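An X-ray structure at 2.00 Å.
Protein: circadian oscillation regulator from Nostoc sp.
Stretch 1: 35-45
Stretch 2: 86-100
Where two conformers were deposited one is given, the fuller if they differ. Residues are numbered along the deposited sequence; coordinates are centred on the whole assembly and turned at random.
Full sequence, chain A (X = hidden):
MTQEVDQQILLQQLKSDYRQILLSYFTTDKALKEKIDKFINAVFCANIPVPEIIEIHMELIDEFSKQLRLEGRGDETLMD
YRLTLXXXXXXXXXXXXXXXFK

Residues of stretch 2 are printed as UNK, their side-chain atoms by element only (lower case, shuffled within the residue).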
# COMPACT_ATOMS: atom_id res chain seq x y z
N LYS A 35 -3.64 10.15 2.25
CA LYS A 35 -3.99 8.82 1.79
C LYS A 35 -3.00 7.82 2.37
O LYS A 35 -3.39 6.73 2.81
CB LYS A 35 -3.92 8.74 0.26
CG LYS A 35 -5.05 9.43 -0.48
CD LYS A 35 -4.87 9.27 -2.00
CE LYS A 35 -5.96 10.03 -2.76
NZ LYS A 35 -5.71 10.05 -4.22
N ILE A 36 -1.73 8.19 2.38
CA ILE A 36 -0.68 7.33 2.90
C ILE A 36 -0.78 7.19 4.41
O ILE A 36 -0.65 6.10 4.95
CB ILE A 36 0.74 7.86 2.53
CG1 ILE A 36 1.01 7.64 1.04
CG2 ILE A 36 1.81 7.15 3.36
CD1 ILE A 36 2.29 8.29 0.55
N ASP A 37 -1.03 8.30 5.09
CA ASP A 37 -1.14 8.27 6.54
C ASP A 37 -2.30 7.38 6.98
O ASP A 37 -2.17 6.62 7.94
CB ASP A 37 -1.31 9.69 7.10
CG ASP A 37 0.01 10.46 7.15
OD1 ASP A 37 1.06 9.84 7.44
OD2 ASP A 37 -0.01 11.69 6.93
N LYS A 38 -3.41 7.44 6.25
CA LYS A 38 -4.58 6.63 6.58
C LYS A 38 -4.36 5.14 6.31
O LYS A 38 -4.80 4.30 7.08
CB LYS A 38 -5.80 7.11 5.79
CG LYS A 38 -6.34 8.46 6.24
CD LYS A 38 -7.64 8.80 5.50
CE LYS A 38 -8.72 7.73 5.72
NZ LYS A 38 -10.02 8.08 5.06
N PHE A 39 -3.69 4.84 5.20
CA PHE A 39 -3.37 3.46 4.82
C PHE A 39 -2.45 2.87 5.89
O PHE A 39 -2.63 1.74 6.33
CB PHE A 39 -2.67 3.42 3.44
CG PHE A 39 -2.20 2.03 3.03
CD1 PHE A 39 -3.09 1.12 2.46
CD2 PHE A 39 -0.88 1.62 3.25
CE1 PHE A 39 -2.68 -0.16 2.13
CE2 PHE A 39 -0.47 0.33 2.92
CZ PHE A 39 -1.36 -0.56 2.36
N ILE A 40 -1.45 3.65 6.30
CA ILE A 40 -0.50 3.18 7.30
C ILE A 40 -1.20 2.86 8.64
O ILE A 40 -0.97 1.82 9.24
CB ILE A 40 0.60 4.23 7.53
CG1 ILE A 40 1.44 4.37 6.24
CG2 ILE A 40 1.48 3.84 8.72
CD1 ILE A 40 1.99 3.04 5.68
N ASN A 41 -2.07 3.76 9.08
CA ASN A 41 -2.77 3.56 10.34
C ASN A 41 -3.65 2.31 10.30
O ASN A 41 -3.78 1.60 11.30
CB ASN A 41 -3.57 4.83 10.67
CG ASN A 41 -4.16 4.81 12.07
OD1 ASN A 41 -5.36 4.57 12.24
ND2 ASN A 41 -3.33 5.06 13.08
N ALA A 42 -4.23 2.02 9.15
CA ALA A 42 -5.09 0.85 9.02
C ALA A 42 -4.32 -0.46 9.05
O ALA A 42 -4.76 -1.40 9.71
CB ALA A 42 -5.92 0.93 7.72
N VAL A 43 -3.19 -0.56 8.33
CA VAL A 43 -2.42 -1.80 8.32
C VAL A 43 -1.76 -1.98 9.69
O VAL A 43 -1.55 -3.11 10.15
CB VAL A 43 -1.31 -1.82 7.20
CG1 VAL A 43 -1.96 -1.71 5.83
CG2 VAL A 43 -0.35 -0.69 7.38
N PHE A 44 -1.46 -0.85 10.33
CA PHE A 44 -0.86 -0.79 11.66
C PHE A 44 -1.90 -1.32 12.66
O PHE A 44 -1.62 -2.23 13.43
CB PHE A 44 -0.55 0.67 11.97
CG PHE A 44 0.05 0.92 13.33
CD1 PHE A 44 1.22 0.29 13.73
CD2 PHE A 44 -0.53 1.85 14.18
CE1 PHE A 44 1.81 0.58 14.95
CE2 PHE A 44 0.05 2.15 15.41
CZ PHE A 44 1.23 1.52 15.79
N CYS A 45 -3.10 -0.76 12.64
CA CYS A 45 -4.16 -1.21 13.56
C CYS A 45 -4.62 -2.66 13.36
O CYS A 45 -5.00 -3.31 14.34
CB CYS A 45 -5.36 -0.29 13.45
SG CYS A 45 -4.99 1.30 14.12
N UNK A 86 8.85 1.65 -0.96
CA UNK A 86 9.84 2.06 0.02
C UNK A 86 9.23 3.07 0.99
O UNK A 86 9.40 2.96 2.21
c UNK A 86 11.92 3.48 0.40
c UNK A 86 11.08 2.72 -0.66
c UNK A 86 11.92 1.62 -1.34
c UNK A 86 12.92 2.16 -2.37
N UNK A 87 8.52 4.05 0.43
CA UNK A 87 7.90 5.12 1.20
C UNK A 87 6.87 4.56 2.20
O UNK A 87 6.79 5.01 3.35
c UNK A 87 6.87 7.44 0.82
o UNK A 87 6.97 7.63 2.05
c UNK A 87 7.23 6.08 0.21
o UNK A 87 6.47 8.32 0.04
N UNK A 88 6.10 3.58 1.75
CA UNK A 88 5.08 2.94 2.57
C UNK A 88 5.72 2.15 3.71
O UNK A 88 5.33 2.29 4.88
c UNK A 88 3.47 0.96 2.57
c UNK A 88 4.21 1.99 1.69
c UNK A 88 3.27 2.81 0.81
c UNK A 88 2.21 3.54 1.59
N UNK A 89 6.71 1.34 3.38
CA UNK A 89 7.39 0.54 4.39
C UNK A 89 8.14 1.39 5.41
O UNK A 89 8.19 1.04 6.58
c UNK A 89 7.64 -1.57 2.91
c UNK A 89 8.68 -2.51 2.30
c UNK A 89 6.67 -2.35 3.79
c UNK A 89 8.33 -0.48 3.75
N UNK A 90 8.73 2.50 4.97
CA UNK A 90 9.45 3.40 5.86
C UNK A 90 8.45 4.02 6.85
O UNK A 90 8.75 4.16 8.04
c UNK A 90 10.13 4.53 5.05
N UNK A 91 7.28 4.42 6.35
CA UNK A 91 6.24 5.00 7.21
C UNK A 91 5.70 3.96 8.18
O UNK A 91 5.41 4.27 9.33
n UNK A 91 5.43 9.09 5.49
n UNK A 91 6.17 7.19 4.82
c UNK A 91 4.84 8.13 6.28
c UNK A 91 5.07 5.55 6.38
c UNK A 91 6.23 8.50 4.62
c UNK A 91 5.31 6.93 5.86
N UNK A 92 5.54 2.73 7.71
CA UNK A 92 5.04 1.70 8.59
C UNK A 92 6.06 1.42 9.70
O UNK A 92 5.69 1.28 10.86
c UNK A 92 3.66 -1.85 7.67
c UNK A 92 2.72 -0.13 9.24
c UNK A 92 4.00 -0.69 8.59
c UNK A 92 4.71 0.42 7.80
N UNK A 93 7.34 1.35 9.34
CA UNK A 93 8.39 1.11 10.33
C UNK A 93 8.37 2.15 11.44
O UNK A 93 8.50 1.83 12.62
c UNK A 93 9.78 1.14 9.67
s UNK A 93 10.17 -0.31 8.69
N UNK A 94 8.23 3.41 11.04
CA UNK A 94 8.22 4.49 12.00
C UNK A 94 6.99 4.45 12.90
O UNK A 94 7.08 4.83 14.06
c UNK A 94 8.34 5.84 11.28
o UNK A 94 11.82 5.40 11.76
o UNK A 94 10.77 7.12 12.65
c UNK A 94 9.77 6.11 10.70
c UNK A 94 10.86 6.22 11.78
N UNK A 95 5.86 3.99 12.38
CA UNK A 95 4.63 3.90 13.18
C UNK A 95 4.91 2.90 14.31
O UNK A 95 4.65 3.17 15.49
c UNK A 95 3.45 3.40 12.31
N UNK A 96 5.46 1.76 13.93
CA UNK A 96 5.79 0.73 14.89
C UNK A 96 6.90 1.16 15.86
O UNK A 96 6.78 0.94 17.07
o UNK A 96 1.77 -3.86 12.72
c UNK A 96 3.69 -2.54 12.02
c UNK A 96 4.20 -1.97 14.70
c UNK A 96 5.03 -1.43 13.73
c UNK A 96 2.87 -3.07 13.01
c UNK A 96 3.12 -2.79 14.35
c UNK A 96 6.21 -0.56 14.15
c UNK A 96 4.77 -1.72 12.38
N UNK A 97 7.94 1.80 15.34
CA UNK A 97 9.05 2.25 16.18
C UNK A 97 8.60 3.31 17.18
O UNK A 97 9.04 3.31 18.33
n UNK A 97 12.34 7.20 14.73
n UNK A 97 12.36 4.91 14.78
n UNK A 97 13.51 6.12 16.38
c UNK A 97 11.48 3.09 16.18
c UNK A 97 12.67 3.61 15.34
c UNK A 97 10.21 2.82 15.34
c UNK A 97 12.75 6.07 15.29
N UNK A 98 7.73 4.22 16.74
CA UNK A 98 7.24 5.27 17.62
C UNK A 98 6.33 4.73 18.71
O UNK A 98 6.02 5.43 19.68
N UNK A 99 5.92 3.49 18.58
CA UNK A 99 5.02 2.88 19.55
C UNK A 99 5.68 1.96 20.58
O UNK A 99 5.23 1.90 21.72
c UNK A 99 3.93 2.12 18.81
N UNK A 100 6.73 1.26 20.17
CA UNK A 100 7.44 0.31 21.03
C UNK A 100 7.76 0.78 22.44
O UNK A 100 7.59 0.03 23.40
c UNK A 100 8.17 -2.62 20.50
c UNK A 100 9.85 -0.34 21.42
c UNK A 100 8.53 -1.45 19.61
c UNK A 100 8.76 -0.15 20.36
O HOH W 1 1.04 -4.10 10.14

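Position 86 carries four carbons, forked at the first with one arm two carbons long, and lies out of reach of stretch 1: isoleucine, I86. Position 87 has two carbons, the second bearing two oxygens, one of them 4.2 Å from I36 CD1. That is a carboxylate on a short stem, D87.

Position 88 repeats the fork of 86, so it is I88. Its CD1 lies 4.0 Å from both I36 CG2 and F39 CD2, and its CG2 lies 4.0 Å from I40 CD1. Position 89 has four carbons forked at the second, L89, with its CA-to-CB bond pointing away. Position 90 has one carbon and no contact, A90.

At 91 one carbon leads to a five-membered ring of three carbons and two nitrogens, the imidazole of H91. I36 CG2 sits over one ring face, 4.3 Å from H91 CG, while H91 ND1 donates to D87 O at 2.7 Å and 153°, tying the ring to its own helix.

Position 92 has four carbons forked at the second: L92. Its CD1 approaches V43 CG2 at 3.6 Å and I40 CG2 at 4.2 Å. Position 93, one carbon then sulfur, is C93. Position 94, three carbons with two oxygens on the last, is E94; neither reaches stretch 1.

Position 95 has a single carbon, hence A95. Its CB is 4.1 Å from I40 CG2 and 4.2 Å from the F44 ring centroid, 15° off the normal, a CH-pi contact. Position 96 has one carbon and a six-carbon ring bearing oxygen: Y96. F44 directs its edge at this ring's face, with centroids 4.9 Å apart and planes at 73°.

Position 97 has three carbons, a nitrogen, then a carbon with two more nitrogens, R97. Its NH2 forms a salt bridge with E94 OE2 at 2.6 Å, within the same helix. Position 98 has no side-chain atom, G98. Position 99 has one carbon, A99, whose CB is 4.1 Å from F44 CZ. Position 100 has the fork of 86 and no contact, I100.

The helix axes approach to 9.8 Å and cross at -55°, burying 591 Å² in all. CA atoms come nearest at I40 and L92, 5.9 Å apart. There I40 enters a hole formed by I88, H91, L92 and A95; one turn on, F44 fills another among L92, A95, Y96 and A99. No direct hydrogen bond crosses, so apolar packing dominates, supplemented by one water that donates to V43 O (2.8 Å from the water O) and accepts from Y96 OH (2.7 Å from the water O).

Stretch 2 86-100: IDILAHLCEAYRGAI
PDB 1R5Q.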